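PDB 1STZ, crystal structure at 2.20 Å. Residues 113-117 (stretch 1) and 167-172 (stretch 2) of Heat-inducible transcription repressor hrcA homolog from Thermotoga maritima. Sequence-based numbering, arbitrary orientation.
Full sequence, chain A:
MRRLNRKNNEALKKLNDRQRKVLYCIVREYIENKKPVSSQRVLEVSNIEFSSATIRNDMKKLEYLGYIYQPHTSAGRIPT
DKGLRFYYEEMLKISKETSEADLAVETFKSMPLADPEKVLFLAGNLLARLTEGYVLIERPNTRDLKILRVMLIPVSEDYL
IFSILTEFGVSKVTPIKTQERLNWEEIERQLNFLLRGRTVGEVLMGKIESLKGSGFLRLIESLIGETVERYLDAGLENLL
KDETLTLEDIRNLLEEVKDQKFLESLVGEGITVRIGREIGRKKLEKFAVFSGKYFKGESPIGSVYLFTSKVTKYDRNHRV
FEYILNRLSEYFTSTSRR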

# COMPACT_ATOMS: atom_id res chain seq x y z
N LEU A 113 5.44 -13.53 3.98
CA LEU A 113 4.39 -14.37 4.56
C LEU A 113 4.54 -15.84 4.15
O LEU A 113 4.89 -16.12 3.01
CB LEU A 113 3.00 -13.89 4.17
CG LEU A 113 2.65 -12.46 4.55
CD1 LEU A 113 1.26 -12.19 4.08
CD2 LEU A 113 2.80 -12.25 6.06
N ALA A 114 4.28 -16.75 5.07
CA ALA A 114 4.43 -18.18 4.86
C ALA A 114 3.11 -18.97 5.04
O ALA A 114 3.09 -20.17 4.90
CB ALA A 114 5.50 -18.72 5.82
N ASP A 115 2.01 -18.29 5.38
CA ASP A 115 0.70 -18.93 5.57
C ASP A 115 -0.07 -18.75 4.26
O ASP A 115 -0.40 -17.63 3.88
CB ASP A 115 -0.05 -18.25 6.74
CG ASP A 115 -1.42 -18.90 7.05
OD1 ASP A 115 -1.96 -19.72 6.27
OD2 ASP A 115 -2.04 -18.63 8.11
N PRO A 116 -0.33 -19.83 3.54
CA PRO A 116 -1.03 -19.71 2.27
C PRO A 116 -2.43 -19.08 2.42
O PRO A 116 -2.85 -18.40 1.50
CB PRO A 116 -1.10 -21.16 1.76
CG PRO A 116 -0.91 -22.02 2.95
CD PRO A 116 0.01 -21.23 3.86
N GLU A 117 -3.08 -19.26 3.56
CA GLU A 117 -4.41 -18.71 3.79
C GLU A 117 -4.38 -17.19 3.81
O GLU A 117 -5.23 -16.53 3.21
CB GLU A 117 -5.01 -19.28 5.09
CG GLU A 117 -6.37 -18.71 5.50
CD GLU A 117 -7.48 -18.98 4.49
OE1 GLU A 117 -8.46 -18.20 4.48
OE2 GLU A 117 -7.39 -19.96 3.71
N GLU A 167 3.05 -28.52 1.93
CA GLU A 167 3.87 -28.13 0.77
C GLU A 167 3.73 -26.65 0.41
O GLU A 167 4.61 -26.09 -0.26
CB GLU A 167 3.59 -29.01 -0.46
CG GLU A 167 2.21 -28.84 -1.09
CD GLU A 167 2.10 -29.50 -2.44
OE1 GLU A 167 1.12 -30.25 -2.66
OE2 GLU A 167 3.01 -29.30 -3.29
N PHE A 168 2.65 -26.02 0.87
CA PHE A 168 2.36 -24.60 0.65
C PHE A 168 2.70 -23.66 1.81
O PHE A 168 2.43 -22.46 1.73
CB PHE A 168 0.87 -24.43 0.33
CG PHE A 168 0.41 -25.23 -0.85
CD1 PHE A 168 -0.69 -26.06 -0.75
CD2 PHE A 168 1.12 -25.19 -2.05
CE1 PHE A 168 -1.11 -26.81 -1.85
CE2 PHE A 168 0.71 -25.93 -3.15
CZ PHE A 168 -0.41 -26.73 -3.05
N GLY A 169 3.27 -24.18 2.88
CA GLY A 169 3.73 -23.34 3.98
C GLY A 169 3.21 -23.77 5.35
O GLY A 169 2.94 -24.93 5.57
N VAL A 170 3.09 -22.80 6.25
CA VAL A 170 2.67 -23.07 7.63
C VAL A 170 1.19 -22.73 7.77
O VAL A 170 0.77 -21.60 7.51
CB VAL A 170 3.50 -22.22 8.60
CG1 VAL A 170 3.17 -22.53 10.05
CG2 VAL A 170 5.00 -22.42 8.33
N SER A 171 0.38 -23.72 8.12
CA SER A 171 -1.06 -23.54 8.22
C SER A 171 -1.57 -23.86 9.60
O SER A 171 -0.87 -24.46 10.41
CB SER A 171 -1.77 -24.43 7.21
OG SER A 171 -1.13 -24.36 5.95
N LYS A 172 -2.80 -23.44 9.84
CA LYS A 172 -3.54 -23.72 11.07
C LYS A 172 -2.88 -23.17 12.30
O LYS A 172 -3.07 -23.71 13.37
CB LYS A 172 -3.75 -25.21 11.25
CG LYS A 172 -4.22 -25.93 10.03
CD LYS A 172 -5.56 -25.44 9.62
CE LYS A 172 -6.20 -26.41 8.68
NZ LYS A 172 -7.49 -25.85 8.20

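The most unusual feature of this contact is Gly169, where the chain turns into a strand with backbone angles of phi 128° and psi -152°. A side chain here would be jammed against the carbonyl oxygen of the preceding residue, so the conformation by itself calls for glycine. The neighboring stretch adds a second reason: an ideal CB on Gly169 would point toward it and lie 2.1 Å from Ala114 O, a clear clash, and 3.4 Å from Pro116 CD, which is tight. With no side chain, Gly169 lets the two backbones approach, its CA lying 5.3 Å from the CA of Ala114.

Ala114 O is the focus of the polar contact. Val170 N donates the one hydrogen bond between the stretches to Ala114 O, at 3.0 Å with a well-aligned N-H...O angle of 157°. Gly169 CA also makes a CA-H...O contact with Ala114 O at 3.4 Å. A second such contact runs the other way, from Asp115 CA to Val170 O at 3.3 Å, so Val170 is engaged through both its amide and its carbonyl. The small methyl of Ala114 suits this close, buried spot; Ala114 CB only grazes Val170 CG2, at 4.5 Å. Valine, being apolar, suits the buried strand position beside it.

Two residues on from Ala114, Pro116 presents its ring, its CB directed toward the other stretch. Pro116 CG packs 4.0 Å from Phe168 CB and 3.8 Å from Ser171 OG, while Pro116 CD lies 3.5 Å from Phe168 O. Phe168 meets the proline near the base of its side chain, and its end leads away. Serine, small and polar, fits a partly exposed position next to the ring. Proline also suits the first turn of a helix, where its lack of an amide hydrogen costs little.

Asp115, just before that helix, is the N-cap: Asp115 OD1 accepts from Glu117 N at 3.0 Å. Its short side chain places a carboxylate oxygen within reach of this first-turn amide.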